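Local coordinates for protein putative cellulase CEL6 (Mycobacterium tuberculosis, PDB 1UP3) that probably hydrolyses beta-1,4-glucan chains as a family 6 glycoside hydrolase of the endoglucanase type and binds a thio-linked cello-oligosaccharide in its substrate cleft, at residues A121-D126 with S162-A167; I78-C83 with R133-D138. One frame throughout, in Å; residues are numbered along the deposited sequence.

Contact 1 (A121-D126 with S162-A167); sequences ALAMAD and SRWLSA. With BGC (beta-D-glucopyranose), chain B.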
loop_
_atom_site.group_PDB
_atom_site.type_symbol
_atom_site.label_atom_id
_atom_site.label_comp_id
_atom_site.label_asym_id
_atom_site.label_seq_id
_atom_site.Cartn_x
_atom_site.Cartn_y
_atom_site.Cartn_z
ATOM N N ALA A 121 -8.416 -4.585 3.308
ATOM C CA ALA A 121 -9.048 -5.863 3.690
ATOM C C ALA A 121 -9.780 -5.764 5.023
ATOM O O ALA A 121 -10.944 -6.183 5.147
ATOM C CB ALA A 121 -8.048 -6.992 3.701
ATOM N N LEU A 122 -9.118 -5.247 6.036
ATOM C CA LEU A 122 -9.755 -5.131 7.364
ATOM C C LEU A 122 -10.870 -4.078 7.335
ATOM O O LEU A 122 -11.917 -4.278 7.954
ATOM C CB LEU A 122 -8.766 -4.778 8.457
ATOM C CG LEU A 122 -7.670 -5.818 8.754
ATOM C CD1 LEU A 122 -6.824 -5.366 9.931
ATOM C CD2 LEU A 122 -8.267 -7.166 9.039
ATOM N N ALA A 123 -10.649 -2.987 6.614
ATOM C CA ALA A 123 -11.619 -1.861 6.626
ATOM C C ALA A 123 -12.885 -2.209 5.876
ATOM O O ALA A 123 -13.965 -1.743 6.259
ATOM C CB ALA A 123 -10.994 -0.595 6.049
ATOM N N MET A 124 -12.762 -3.023 4.818
ATOM C CA MET A 124 -13.885 -3.363 3.936
ATOM C C MET A 124 -14.577 -4.672 4.342
ATOM O O MET A 124 -15.555 -5.064 3.722
ATOM C CB MET A 124 -13.440 -3.428 2.471
ATOM C CG MET A 124 -14.570 -3.104 1.494
ATOM S SD MET A 124 -14.078 -3.385 -0.211
ATOM C CE MET A 124 -12.986 -2.130 -0.358
ATOM N N ALA A 125 -14.107 -5.300 5.408
ATOM C CA ALA A 125 -14.543 -6.655 5.760
ATOM C C ALA A 125 -16.036 -6.747 6.048
ATOM O O ALA A 125 -16.587 -7.820 5.935
ATOM C CB ALA A 125 -13.739 -7.189 6.895
ATOM N N ASP A 126 -16.674 -5.632 6.398
ATOM C CA ASP A 126 -18.099 -5.671 6.709
ATOM C C ASP A 126 -18.993 -6.026 5.517
ATOM O O ASP A 126 -20.173 -6.404 5.726
ATOM C CB ASP A 126 -18.572 -4.350 7.301
ATOM C CG ASP A 126 -17.998 -4.082 8.669
ATOM O OD1 ASP A 126 -17.833 -5.020 9.482
ATOM O OD2 ASP A 126 -17.789 -2.901 9.025
ATOM N N SER A 162 -8.788 7.709 8.031
ATOM C CA SER A 162 -9.464 8.450 9.091
ATOM C C SER A 162 -10.948 8.707 8.842
ATOM O O SER A 162 -11.606 9.200 9.755
ATOM C CB SER A 162 -8.736 9.776 9.294
ATOM O OG SER A 162 -8.822 10.534 8.094
ATOM N N ARG A 163 -11.480 8.419 7.646
ATOM C CA ARG A 163 -12.907 8.607 7.350
ATOM C C ARG A 163 -13.608 7.280 7.009
ATOM O O ARG A 163 -14.668 7.262 6.397
ATOM C CB ARG A 163 -13.120 9.621 6.234
ATOM C CG ARG A 163 -12.463 10.919 6.507
ATOM C CD ARG A 163 -13.330 12.063 6.933
ATOM N NE ARG A 163 -12.479 13.268 6.964
ATOM C CZ ARG A 163 -12.501 14.269 6.068
ATOM N NH1 ARG A 163 -13.361 14.303 5.042
ATOM N NH2 ARG A 163 -11.673 15.281 6.214
ATOM N N TRP A 164 -12.987 6.181 7.400
ATOM C CA TRP A 164 -13.509 4.854 7.105
ATOM C C TRP A 164 -14.019 4.267 8.416
ATOM O O TRP A 164 -15.115 4.659 8.850
ATOM C CB TRP A 164 -12.469 4.006 6.369
ATOM C CG TRP A 164 -13.060 2.876 5.610
ATOM C CD1 TRP A 164 -14.287 2.277 5.809
ATOM C CD2 TRP A 164 -12.474 2.206 4.496
ATOM N NE1 TRP A 164 -14.480 1.278 4.882
ATOM C CE2 TRP A 164 -13.384 1.212 4.069
ATOM C CE3 TRP A 164 -11.259 2.347 3.807
ATOM C CZ2 TRP A 164 -13.101 0.362 2.992
ATOM C CZ3 TRP A 164 -10.984 1.492 2.766
ATOM C CH2 TRP A 164 -11.899 0.519 2.373
ATOM N N LEU A 165 -13.317 3.334 9.054
ATOM C CA LEU A 165 -13.749 2.852 10.374
ATOM C C LEU A 165 -13.253 3.816 11.434
ATOM O O LEU A 165 -12.302 4.552 11.229
ATOM C CB LEU A 165 -13.216 1.445 10.672
ATOM C CG LEU A 165 -13.514 0.316 9.718
ATOM C CD1 LEU A 165 -13.061 -0.983 10.385
ATOM C CD2 LEU A 165 -14.976 0.309 9.392
ATOM N N SER A 166 -13.880 3.801 12.605
ATOM C CA SER A 166 -13.331 4.499 13.730
ATOM C C SER A 166 -12.009 3.908 14.222
ATOM O O SER A 166 -11.685 2.746 13.939
ATOM C CB SER A 166 -14.314 4.511 14.887
ATOM O OG SER A 166 -14.337 3.232 15.483
ATOM N N ALA A 167 -11.253 4.725 14.940
ATOM C CA ALA A 167 -9.981 4.281 15.533
ATOM C C ALA A 167 -10.225 3.063 16.423
ATOM O O ALA A 167 -9.461 2.093 16.377
ATOM C CB ALA A 167 -9.295 5.374 16.310
HETATM C C2 BGC B . -14.391 5.010 2.234
HETATM C C3 BGC B . -13.776 4.601 0.917
HETATM C C4 BGC B . -14.094 3.148 0.543
HETATM C C5 BGC B . -15.602 2.836 0.712
HETATM C C6 BGC B . -15.871 1.336 0.558
HETATM C C1 BGC B . -15.862 4.626 2.222
HETATM O O2 BGC B . -14.209 6.411 2.409
HETATM O O3 BGC B . -12.367 4.849 0.958
HETATM O O4 BGC B . -13.786 2.926 -0.786
HETATM O O5 BGC B . -15.954 3.226 2.001
HETATM O O6 BGC B . -17.283 1.155 0.598
#
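Ala123 presses its methyl group onto the indole of Trp164: CB lies over the middle of the six-membered ring, 10° off its normal, a CH-pi contact with CB 3.5 Å from Trp164 CD2. A glucose residue of the bound oligosaccharide takes the opposite face, its C4 offset toward the rim, 3.9 Å from Trp164 CH2. The ring is thus sandwiched between protein and sugar, an aromatic sugar platform of the kind found in cellulase clefts. With CG anti to the backbone N (chi1 -159°), the indole is set off beside its own carbonyl carbon, between Ala123 and the sugar. Met124 reaches the ring on another flank, CB 3.8 Å from Trp164 CZ2; its chain bends at chi3 (-70°), which brings CE to the ring edge, in plane. Trp164 NE1 lies 3.4 Å from Ala123 O, but the angle is too poor for a hydrogen bond. Packing is looser around partly exposed Leu165, whose CD2 is 3.9 Å from Ala123 O and 4.3 Å from Asp126 OD2; that carboxylate is engaged by Arg173 and Arg133. Helix 121-124 follows strand 113-117, and the Trp164 loop joins strand 153-158 to helix 167-176, whose Met170 touches Leu122, Ala123 and Leu165.

Contact 2 (I78-C83 with R133-D138); sequences IPHRDC and RQERFD. With BGC (beta-D-glucopyranose), chain C.
The guanidinium of Arg136 has CG2 of Ile78 over one face, 3.8 Å from Arg136 NH2, while Pro79 O, His80 O and a water lie at its edge; the imidazole of His80 has CB of Pro79 over one face, offset toward the rim, and a second water in plane at its edge. Arg136 NH2 donates to Pro79 O at 3.1 Å, fairly straight at 159° and within the carbonyl plane, and more weakly to His80 O at 3.0 Å, where the angle falls to 122°. The first water accepts from Arg136 NE and donates to Pro79 O, so this carbonyl receives two bonds. Arg136 NH1 turns to Ala121 O, outside the two segments. A bend at chi3 (-72°) sets NE of Arg136 beside Ile78, with CG1 of Ile78 3.8 Å away, and the two side chains cross at about a right angle. Loop 78-83 follows strand 72-75 of the parallel sheet, consistent with the distorted alpha/beta barrel of glycoside hydrolase family 6, and contains two type II beta turns, Ile78 to Arg81 and His80 to Cys83; the arginine thus binds carbonyls of the first turn from helix 130-147. Farther along, Asp82 OD1 accepts a 2.8 Å hydrogen bond from O3 of a glucose residue in the substrate cleft, and Cys83 forms a disulfide with Cys127. The second water links His80 NE2 to Glu135 OE1, which it reaches at 2.7 Å.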
loop_
_atom_site.group_PDB
_atom_site.type_symbol
_atom_site.label_atom_id
_atom_site.label_comp_id
_atom_site.label_asym_id
_atom_site.label_seq_id
_atom_site.Cartn_x
_atom_site.Cartn_y
_atom_site.Cartn_z
ATOM N N ILE A 78 -6.086 -10.835 -1.266
ATOM C CA ILE A 78 -7.102 -11.431 -0.355
ATOM C C ILE A 78 -8.304 -11.954 -1.134
ATOM O O ILE A 78 -8.722 -11.359 -2.129
ATOM C CB ILE A 78 -7.550 -10.396 0.735
ATOM C CG1 ILE A 78 -8.109 -11.067 1.982
ATOM C CG2 ILE A 78 -8.502 -9.390 0.152
ATOM C CD1 ILE A 78 -7.053 -11.773 2.807
ATOM N N PRO A 79 -8.843 -13.094 -0.743
ATOM C CA PRO A 79 -10.070 -13.561 -1.387
ATOM C C PRO A 79 -11.203 -12.537 -1.242
ATOM O O PRO A 79 -11.305 -11.853 -0.232
ATOM C CB PRO A 79 -10.389 -14.871 -0.647
ATOM C CG PRO A 79 -9.042 -15.374 -0.216
ATOM C CD PRO A 79 -8.321 -14.095 0.182
ATOM N N HIS A 80 -12.035 -12.429 -2.270
ATOM C CA HIS A 80 -13.116 -11.431 -2.337
ATOM C C HIS A 80 -12.533 -10.023 -2.302
ATOM O O HIS A 80 -13.129 -9.124 -1.724
ATOM C CB HIS A 80 -14.177 -11.612 -1.217
ATOM C CG HIS A 80 -14.500 -13.043 -0.943
ATOM N ND1 HIS A 80 -14.938 -13.888 -1.938
ATOM C CD2 HIS A 80 -14.384 -13.796 0.173
ATOM C CE1 HIS A 80 -15.095 -15.102 -1.442
ATOM N NE2 HIS A 80 -14.755 -15.082 -0.165
ATOM N N ARG A 81 -11.365 -9.849 -2.956
ATOM C CA ARG A 81 -10.714 -8.537 -3.008
ATOM C C ARG A 81 -11.677 -7.485 -3.511
ATOM O O ARG A 81 -12.377 -7.708 -4.479
ATOM C CB ARG A 81 -9.470 -8.591 -3.869
ATOM C CG ARG A 81 -8.530 -7.424 -3.713
ATOM C CD ARG A 81 -7.343 -7.557 -4.612
ATOM N NE ARG A 81 -7.678 -7.318 -6.001
ATOM C CZ ARG A 81 -6.828 -7.436 -6.988
ATOM N NH1 ARG A 81 -5.569 -7.791 -6.770
ATOM N NH2 ARG A 81 -7.209 -7.159 -8.216
ATOM N N ASP A 82 -11.676 -6.335 -2.809
ATOM C CA ASP A 82 -12.478 -5.191 -3.158
ATOM C C ASP A 82 -13.974 -5.483 -3.139
ATOM O O ASP A 82 -14.754 -4.707 -3.693
ATOM C CB ASP A 82 -12.062 -4.637 -4.520
ATOM C CG ASP A 82 -12.202 -3.155 -4.608
ATOM O OD1 ASP A 82 -11.838 -2.431 -3.624
ATOM O OD2 ASP A 82 -12.731 -2.592 -5.614
ATOM N N CYS A 83 -14.383 -6.586 -2.494
ATOM C CA CYS A 83 -15.791 -6.964 -2.455
ATOM C C CYS A 83 -16.423 -6.930 -3.850
ATOM O O CYS A 83 -17.585 -6.565 -3.990
ATOM C CB CYS A 83 -16.539 -6.066 -1.499
ATOM S SG CYS A 83 -15.881 -6.085 0.184
ATOM N N ARG A 133 -16.028 -12.990 7.080
ATOM C CA ARG A 133 -15.269 -11.943 7.761
ATOM C C ARG A 133 -14.251 -12.574 8.678
ATOM O O ARG A 133 -13.081 -12.178 8.690
ATOM C CB ARG A 133 -16.143 -11.074 8.695
ATOM C CG ARG A 133 -17.072 -10.096 8.087
ATOM C CD ARG A 133 -17.889 -9.327 9.150
ATOM N NE ARG A 133 -18.981 -8.551 8.559
ATOM C CZ ARG A 133 -19.720 -7.659 9.227
ATOM N NH1 ARG A 133 -19.474 -7.392 10.502
ATOM N NH2 ARG A 133 -20.688 -7.008 8.599
ATOM N N GLN A 134 -14.653 -13.582 9.442
ATOM C CA GLN A 134 -13.692 -14.249 10.348
ATOM C C GLN A 134 -12.611 -14.976 9.577
ATOM O O GLN A 134 -11.457 -14.910 9.944
ATOM C CB GLN A 134 -14.393 -15.204 11.299
ATOM C CG GLN A 134 -13.471 -15.740 12.443
ATOM C CD GLN A 134 -12.809 -14.607 13.257
ATOM O OE1 GLN A 134 -13.501 -13.706 13.762
ATOM N NE2 GLN A 134 -11.469 -14.637 13.366
ATOM N N GLU A 135 -12.975 -15.584 8.462
ATOM C CA GLU A 135 -11.998 -16.183 7.574
ATOM C C GLU A 135 -10.969 -15.124 7.152
ATOM O O GLU A 135 -9.743 -15.372 7.155
ATOM C CB GLU A 135 -12.666 -16.752 6.345
ATOM C CG GLU A 135 -11.665 -17.401 5.423
ATOM C CD GLU A 135 -12.225 -17.836 4.097
ATOM O OE1 GLU A 135 -12.841 -17.017 3.351
ATOM O OE2 GLU A 135 -12.005 -19.006 3.772
ATOM N N ARG A 136 -11.455 -13.958 6.732
ATOM C CA ARG A 136 -10.546 -12.900 6.250
ATOM C C ARG A 136 -9.591 -12.486 7.373
ATOM O O ARG A 136 -8.395 -12.315 7.134
ATOM C CB ARG A 136 -11.346 -11.687 5.741
ATOM C CG ARG A 136 -10.475 -10.470 5.395
ATOM C CD ARG A 136 -11.161 -9.420 4.638
ATOM N NE ARG A 136 -11.437 -9.764 3.267
ATOM C CZ ARG A 136 -11.906 -8.900 2.386
ATOM N NH1 ARG A 136 -12.117 -7.630 2.763
ATOM N NH2 ARG A 136 -12.195 -9.253 1.170
ATOM N N PHE A 137 -10.119 -12.318 8.580
ATOM C CA PHE A 137 -9.273 -11.924 9.712
ATOM C C PHE A 137 -8.209 -13.014 9.958
ATOM O O PHE A 137 -7.035 -12.702 10.188
ATOM C CB PHE A 137 -10.082 -11.668 10.982
ATOM C CG PHE A 137 -11.041 -10.490 10.903
ATOM C CD1 PHE A 137 -10.893 -9.501 9.968
ATOM C CD2 PHE A 137 -12.103 -10.399 11.781
ATOM C CE1 PHE A 137 -11.784 -8.429 9.912
ATOM C CE2 PHE A 137 -12.982 -9.326 11.716
ATOM C CZ PHE A 137 -12.796 -8.346 10.787
ATOM N N ASP A 138 -8.611 -14.286 9.878
ATOM C CA ASP A 138 -7.658 -15.394 9.992
ATOM C C ASP A 138 -6.563 -15.384 8.936
ATOM O O ASP A 138 -5.408 -15.704 9.251
ATOM C CB ASP A 138 -8.367 -16.737 9.988
ATOM C CG ASP A 138 -9.253 -16.941 11.192
ATOM O OD1 ASP A 138 -9.116 -16.215 12.209
ATOM O OD2 ASP A 138 -10.130 -17.825 11.180
HETATM C C2 BGC C . -12.589 1.569 -2.385
HETATM C C3 BGC C . -11.256 0.885 -2.650
HETATM C C4 BGC C . -10.101 1.871 -2.471
HETATM C C5 BGC C . -10.251 2.561 -1.098
HETATM C C6 BGC C . -9.219 3.683 -0.916
HETATM C C1 BGC C . -12.569 2.239 -1.007
HETATM O O2 BGC C . -13.688 0.650 -2.527
HETATM O O3 BGC C . -11.215 0.291 -3.938
HETATM O O4 BGC C . -8.822 1.232 -2.549
HETATM O O5 BGC C . -11.521 3.175 -0.951
HETATM O O6 BGC C . -9.320 4.248 0.377
HETATM O O HOH W 1 -11.275 -12.550 2.502
HETATM O O HOH W 2 -14.509 -17.371 1.320
#

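In the fold
From the N terminus, the chain leaves strand 72-75 into loop 78-83, runs through helix 94-108 and strand 113-117, passes residues 121-126 and enters helix 130-147, where contact 2 closes its loop. Strand 153-158 then leads to 162-167, which returns to 121-126 in contact 1. The two contacts therefore cross: 121-126 falls within the span closed by contact 2, and 133-138 within that closed by contact 1. They also touch directly, through the Asp126-Arg133 salt bridge, a probable hydrogen bond from Arg136 to Ala121 O, and packing of Met124 on Cys83. Together they tie segments following three neighbouring strands of the parallel sheet to helix 130-147, at the glycan site, to which both contribute residues.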